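Local coordinates for protein lysozyme M1 (Streptomyces coelicolor, PDB 1JFX) that hydrolyses the beta-1,4 linkages between N-acetylmuramic acid and N-acetylglucosamine in bacterial peptidoglycan, acting as both a muramidase and a diacetylmuramidase, at residues M154-S168 against V172-A186. Residues are numbered along the deposited sequence; the frame is centred on the assembly and turned at random.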
loop_
_atom_site.group_PDB
_atom_site.type_symbol
_atom_site.label_atom_id
_atom_site.label_comp_id
_atom_site.label_asym_id
_atom_site.label_seq_id
_atom_site.Cartn_x
_atom_site.Cartn_y
_atom_site.Cartn_z
ATOM N N MET A 154 14.695 0.525 -6.934
ATOM C CA MET A 154 13.930 1.034 -5.803
ATOM C C MET A 154 14.327 0.345 -4.516
ATOM O O MET A 154 13.734 0.606 -3.480
ATOM C CB MET A 154 12.423 0.839 -6.031
ATOM C CG MET A 154 11.895 1.525 -7.270
ATOM S SD MET A 154 12.205 3.310 -7.274
ATOM C CE MET A 154 11.036 3.876 -6.019
ATOM N N ALA A 155 15.341 -0.523 -4.567
ATOM C CA ALA A 155 15.761 -1.245 -3.365
ATOM C C ALA A 155 16.071 -0.345 -2.175
ATOM O O ALA A 155 15.709 -0.666 -1.039
ATOM C CB ALA A 155 16.975 -2.136 -3.679
ATOM N N ALA A 156 16.721 0.788 -2.420
ATOM C CA ALA A 156 17.057 1.686 -1.316
ATOM C C ALA A 156 16.088 2.850 -1.193
ATOM O O ALA A 156 16.281 3.722 -0.346
ATOM C CB ALA A 156 18.479 2.215 -1.482
ATOM N N LYS A 157 15.044 2.857 -2.016
ATOM C CA LYS A 157 14.081 3.959 -2.007
ATOM C C LYS A 157 12.690 3.664 -1.468
ATOM O O LYS A 157 12.069 4.538 -0.879
ATOM C CB LYS A 157 13.898 4.511 -3.418
ATOM C CG LYS A 157 15.057 5.318 -3.966
ATOM C CD LYS A 157 14.673 5.832 -5.341
ATOM C CE LYS A 157 15.665 6.830 -5.885
ATOM N NZ LYS A 157 15.268 7.218 -7.269
ATOM N N SER A 158 12.185 2.456 -1.697
ATOM C CA SER A 158 10.836 2.131 -1.246
ATOM C C SER A 158 10.659 0.835 -0.482
ATOM O O SER A 158 11.162 -0.209 -0.911
ATOM C CB SER A 158 9.882 2.048 -2.448
ATOM O OG SER A 158 9.597 3.311 -3.026
ATOM N N PRO A 159 9.947 0.881 0.658
ATOM C CA PRO A 159 9.715 -0.357 1.414
ATOM C C PRO A 159 8.834 -1.206 0.477
ATOM O O PRO A 159 8.055 -0.662 -0.321
ATOM C CB PRO A 159 8.927 0.115 2.634
ATOM C CG PRO A 159 9.437 1.518 2.849
ATOM C CD PRO A 159 9.567 2.074 1.450
ATOM N N PHE A 160 8.929 -2.528 0.585
ATOM C CA PHE A 160 8.180 -3.422 -0.295
ATOM C C PHE A 160 7.000 -4.113 0.385
ATOM O O PHE A 160 7.158 -4.753 1.422
ATOM C CB PHE A 160 9.183 -4.461 -0.850
ATOM C CG PHE A 160 8.595 -5.491 -1.785
ATOM C CD1 PHE A 160 7.769 -5.122 -2.844
ATOM C CD2 PHE A 160 8.953 -6.833 -1.652
ATOM C CE1 PHE A 160 7.314 -6.080 -3.760
ATOM C CE2 PHE A 160 8.504 -7.801 -2.566
ATOM C CZ PHE A 160 7.687 -7.423 -3.618
ATOM N N TRP A 161 5.812 -3.957 -0.195
ATOM C CA TRP A 161 4.612 -4.623 0.313
ATOM C C TRP A 161 4.272 -5.652 -0.768
ATOM O O TRP A 161 3.760 -5.320 -1.837
ATOM C CB TRP A 161 3.480 -3.615 0.500
ATOM C CG TRP A 161 2.177 -4.219 0.939
ATOM C CD1 TRP A 161 1.934 -5.518 1.294
ATOM C CD2 TRP A 161 0.930 -3.532 1.045
ATOM N NE1 TRP A 161 0.602 -5.682 1.614
ATOM C CE2 TRP A 161 -0.036 -4.473 1.465
ATOM C CE3 TRP A 161 0.536 -2.204 0.817
ATOM C CZ2 TRP A 161 -1.379 -4.130 1.662
ATOM C CZ3 TRP A 161 -0.795 -1.858 1.008
ATOM C CH2 TRP A 161 -1.741 -2.817 1.427
ATOM N N VAL A 162 4.582 -6.910 -0.481
ATOM C CA VAL A 162 4.384 -7.979 -1.448
ATOM C C VAL A 162 3.048 -8.678 -1.331
ATOM O O VAL A 162 2.622 -9.035 -0.239
ATOM C CB VAL A 162 5.531 -9.024 -1.332
ATOM C CG1 VAL A 162 5.639 -9.545 0.089
ATOM C CG2 VAL A 162 5.308 -10.165 -2.327
ATOM N N ALA A 163 2.390 -8.858 -2.472
ATOM C CA ALA A 163 1.120 -9.573 -2.497
ATOM C C ALA A 163 1.449 -10.991 -2.952
ATOM O O ALA A 163 1.900 -11.184 -4.072
ATOM C CB ALA A 163 0.148 -8.916 -3.486
ATOM N N HIS A 164 1.253 -11.968 -2.074
ATOM C CA HIS A 164 1.516 -13.364 -2.423
ATOM C C HIS A 164 0.639 -14.200 -1.514
ATOM O O HIS A 164 0.983 -14.502 -0.357
ATOM C CB HIS A 164 2.995 -13.711 -2.235
ATOM C CG HIS A 164 3.383 -14.977 -2.920
ATOM N ND1 HIS A 164 4.693 -15.397 -3.047
ATOM C CD2 HIS A 164 2.625 -15.907 -3.545
ATOM C CE1 HIS A 164 4.721 -16.531 -3.726
ATOM N NE2 HIS A 164 3.479 -16.863 -4.040
ATOM N N TRP A 165 -0.523 -14.554 -2.048
ATOM C CA TRP A 165 -1.500 -15.291 -1.270
ATOM C C TRP A 165 -1.273 -16.786 -1.179
ATOM O O TRP A 165 -0.726 -17.405 -2.092
ATOM C CB TRP A 165 -2.909 -15.067 -1.837
ATOM C CG TRP A 165 -3.258 -13.632 -2.135
ATOM C CD1 TRP A 165 -2.848 -12.518 -1.445
ATOM C CD2 TRP A 165 -4.143 -13.159 -3.160
ATOM N NE1 TRP A 165 -3.425 -11.393 -1.976
ATOM C CE2 TRP A 165 -4.224 -11.754 -3.027
ATOM C CE3 TRP A 165 -4.877 -13.789 -4.178
ATOM C CZ2 TRP A 165 -5.014 -10.963 -3.874
ATOM C CZ3 TRP A 165 -5.662 -13.003 -5.017
ATOM C CH2 TRP A 165 -5.722 -11.606 -4.857
ATOM N N GLY A 166 -1.714 -17.348 -0.061
ATOM C CA GLY A 166 -1.654 -18.784 0.150
ATOM C C GLY A 166 -0.332 -19.504 0.289
ATOM O O GLY A 166 -0.290 -20.720 0.109
ATOM N N VAL A 167 0.743 -18.790 0.590
ATOM C CA VAL A 167 2.032 -19.445 0.764
ATOM C C VAL A 167 2.533 -19.226 2.183
ATOM O O VAL A 167 2.115 -18.281 2.858
ATOM C CB VAL A 167 3.084 -18.927 -0.250
ATOM C CG1 VAL A 167 2.701 -19.386 -1.663
ATOM C CG2 VAL A 167 3.172 -17.400 -0.197
ATOM N N SER A 168 3.445 -20.092 2.623
ATOM C CA SER A 168 3.971 -20.004 3.981
ATOM C C SER A 168 4.909 -18.819 4.215
ATOM O O SER A 168 5.051 -18.358 5.341
ATOM C CB SER A 168 4.668 -21.316 4.357
ATOM O OG SER A 168 5.811 -21.525 3.570
ATOM N N VAL A 172 10.264 -13.013 -2.856
ATOM C CA VAL A 172 10.675 -11.629 -3.021
ATOM C C VAL A 172 11.579 -11.444 -4.233
ATOM O O VAL A 172 12.550 -12.182 -4.403
ATOM C CB VAL A 172 11.439 -11.164 -1.757
ATOM C CG1 VAL A 172 11.947 -9.725 -1.926
ATOM C CG2 VAL A 172 10.529 -11.283 -0.537
ATOM N N PRO A 173 11.252 -10.481 -5.111
ATOM C CA PRO A 173 12.076 -10.222 -6.299
ATOM C C PRO A 173 13.465 -9.778 -5.846
ATOM O O PRO A 173 13.622 -9.186 -4.778
ATOM C CB PRO A 173 11.348 -9.077 -6.999
ATOM C CG PRO A 173 9.918 -9.225 -6.547
ATOM C CD PRO A 173 10.056 -9.614 -5.093
ATOM N N SER A 174 14.480 -10.055 -6.657
ATOM C CA SER A 174 15.830 -9.665 -6.297
ATOM C C SER A 174 15.968 -8.149 -6.112
ATOM O O SER A 174 16.875 -7.690 -5.437
ATOM C CB SER A 174 16.807 -10.138 -7.375
ATOM O OG SER A 174 16.496 -9.534 -8.620
ATOM N N GLY A 175 15.066 -7.389 -6.727
ATOM C CA GLY A 175 15.104 -5.936 -6.651
ATOM C C GLY A 175 14.745 -5.299 -5.315
ATOM O O GLY A 175 14.787 -4.071 -5.195
ATOM N N PHE A 176 14.360 -6.114 -4.333
ATOM C CA PHE A 176 14.043 -5.632 -2.989
ATOM C C PHE A 176 14.886 -6.435 -1.985
ATOM O O PHE A 176 15.064 -7.641 -2.138
ATOM C CB PHE A 176 12.541 -5.770 -2.717
ATOM C CG PHE A 176 11.706 -4.840 -3.559
ATOM C CD1 PHE A 176 11.689 -3.470 -3.286
ATOM C CD2 PHE A 176 11.021 -5.310 -4.680
ATOM C CE1 PHE A 176 11.013 -2.579 -4.123
ATOM C CE2 PHE A 176 10.342 -4.425 -5.525
ATOM C CZ PHE A 176 10.341 -3.057 -5.245
ATOM N N PRO A 177 15.447 -5.763 -0.964
ATOM C CA PRO A 177 16.279 -6.431 0.040
ATOM C C PRO A 177 15.517 -7.349 0.992
ATOM O O PRO A 177 16.096 -8.248 1.600
ATOM C CB PRO A 177 16.950 -5.267 0.763
ATOM C CG PRO A 177 15.869 -4.201 0.715
ATOM C CD PRO A 177 15.376 -4.309 -0.717
ATOM N N THR A 178 14.221 -7.096 1.122
ATOM C CA THR A 178 13.353 -7.874 1.992
ATOM C C THR A 178 11.948 -7.313 1.805
ATOM O O THR A 178 11.752 -6.373 1.027
ATOM C CB THR A 178 13.750 -7.712 3.495
ATOM O OG1 THR A 178 13.006 -8.641 4.285
ATOM C CG2 THR A 178 13.470 -6.292 3.997
ATOM N N TRP A 179 10.970 -7.896 2.489
ATOM C CA TRP A 179 9.620 -7.359 2.406
ATOM C C TRP A 179 9.329 -6.656 3.724
ATOM O O TRP A 179 9.846 -7.047 4.772
ATOM C CB TRP A 179 8.580 -8.466 2.167
ATOM C CG TRP A 179 8.584 -9.563 3.185
ATOM C CD1 TRP A 179 9.356 -10.685 3.173
ATOM C CD2 TRP A 179 7.739 -9.665 4.344
ATOM N NE1 TRP A 179 9.048 -11.485 4.247
ATOM C CE2 TRP A 179 8.057 -10.886 4.983
ATOM C CE3 TRP A 179 6.744 -8.844 4.899
ATOM C CZ2 TRP A 179 7.418 -11.311 6.148
ATOM C CZ3 TRP A 179 6.107 -9.268 6.059
ATOM C CH2 TRP A 179 6.445 -10.486 6.670
ATOM N N THR A 180 8.508 -5.606 3.658
ATOM C CA THR A 180 8.110 -4.844 4.837
ATOM C C THR A 180 6.681 -5.248 5.227
ATOM O O THR A 180 6.397 -5.471 6.400
ATOM C CB THR A 180 8.213 -3.331 4.554
ATOM O OG1 THR A 180 9.595 -2.995 4.353
ATOM C CG2 THR A 180 7.671 -2.512 5.733
ATOM N N PHE A 181 5.794 -5.342 4.240
ATOM C CA PHE A 181 4.421 -5.809 4.476
ATOM C C PHE A 181 4.206 -6.963 3.514
ATOM O O PHE A 181 4.832 -7.021 2.450
ATOM C CB PHE A 181 3.383 -4.720 4.175
ATOM C CG PHE A 181 3.400 -3.583 5.151
ATOM C CD1 PHE A 181 2.801 -3.717 6.400
ATOM C CD2 PHE A 181 3.993 -2.379 4.815
ATOM C CE1 PHE A 181 2.789 -2.663 7.299
ATOM C CE2 PHE A 181 3.986 -1.308 5.715
ATOM C CZ PHE A 181 3.389 -1.447 6.949
ATOM N N TRP A 182 3.318 -7.884 3.879
ATOM C CA TRP A 182 3.028 -9.018 3.015
ATOM C C TRP A 182 1.537 -9.335 3.076
ATOM O O TRP A 182 0.995 -9.633 4.141
ATOM C CB TRP A 182 3.871 -10.226 3.446
ATOM C CG TRP A 182 3.440 -11.566 2.908
ATOM C CD1 TRP A 182 2.855 -11.839 1.696
ATOM C CD2 TRP A 182 3.568 -12.821 3.585
ATOM N NE1 TRP A 182 2.614 -13.198 1.589
ATOM C CE2 TRP A 182 3.043 -13.817 2.735
ATOM C CE3 TRP A 182 4.077 -13.198 4.836
ATOM C CZ2 TRP A 182 3.009 -15.168 3.098
ATOM C CZ3 TRP A 182 4.045 -14.539 5.196
ATOM C CH2 TRP A 182 3.509 -15.506 4.327
ATOM N N GLN A 183 0.873 -9.226 1.927
ATOM C CA GLN A 183 -0.555 -9.538 1.842
ATOM C C GLN A 183 -0.595 -11.034 1.536
ATOM O O GLN A 183 -0.258 -11.449 0.424
ATOM C CB GLN A 183 -1.201 -8.753 0.706
ATOM C CG GLN A 183 -2.726 -8.794 0.707
ATOM C CD GLN A 183 -3.259 -8.073 -0.501
ATOM O OE1 GLN A 183 -3.091 -8.545 -1.629
ATOM N NE2 GLN A 183 -3.871 -6.904 -0.287
ATOM N N TYR A 184 -1.022 -11.831 2.513
ATOM C CA TYR A 184 -1.024 -13.288 2.366
ATOM C C TYR A 184 -2.373 -13.929 2.127
ATOM O O TYR A 184 -2.463 -15.145 1.915
ATOM C CB TYR A 184 -0.348 -13.926 3.591
ATOM C CG TYR A 184 -1.041 -13.651 4.908
ATOM C CD1 TYR A 184 -2.091 -14.452 5.337
ATOM C CD2 TYR A 184 -0.647 -12.578 5.722
ATOM C CE1 TYR A 184 -2.739 -14.205 6.536
ATOM C CE2 TYR A 184 -1.298 -12.318 6.939
ATOM C CZ TYR A 184 -2.345 -13.146 7.330
ATOM O OH TYR A 184 -2.998 -12.955 8.514
ATOM N N SER A 185 -3.424 -13.122 2.167
ATOM C CA SER A 185 -4.764 -13.625 1.908
ATOM C C SER A 185 -5.690 -12.509 1.479
ATOM O O SER A 185 -5.545 -11.375 1.933
ATOM C CB SER A 185 -5.354 -14.277 3.155
ATOM O OG SER A 185 -6.679 -14.732 2.898
ATOM N N ALA A 186 -6.629 -12.844 0.598
ATOM C CA ALA A 186 -7.633 -11.894 0.154
ATOM C C ALA A 186 -8.990 -12.429 0.595
ATOM O O ALA A 186 -10.025 -11.842 0.276
ATOM C CB ALA A 186 -7.598 -11.747 -1.372
HETATM O O HOH W 1 13.897 -2.138 -6.987
HETATM O O HOH W 2 10.938 -3.910 2.110
#
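Gln183 reaches alongside Trp165 and illustrates how one extended side chain can connect a barrel strand to a predicted active-site residue. Its CB packs 3.7 Å from NE1 of Trp161, whose own hydrogen bond goes to Asn200. With CG anti to the backbone N (chi1 -169°) and the chain straight beyond, CG runs past Trp165, 3.8 Å from NE1. At the tip, OE1 accepts a hydrogen bond from Trp165 NE1, 2.9 Å away; the acceptor lies in the indole plane, but the donor sits above the amide plane. Tyr138 OH also bonds OE1, while NE2 goes to Asp9, the predicted active-site residue, so both ends of the amide are held and its rotation is fixed. Ala186 CB covers a face of the same indole.

Strands 160-163 and 181-185 are parallel neighbours in the beta/alpha barrel of glycosyl hydrolase family 25, laddered by Val162 N to Phe181 O and Gln183 N to Val162 O. On the sheet face bearing Val162, Trp182 NE1 donates to His164 O at 2.9 Å. At the start of strand 160-163, the Phe160 ring makes an offset stack with that of Phe176, in the loop that precedes 181-185, centroids 4.2 Å apart and planes at 3°, and Pro173 CD lies 3.5 Å from Phe160 CE2.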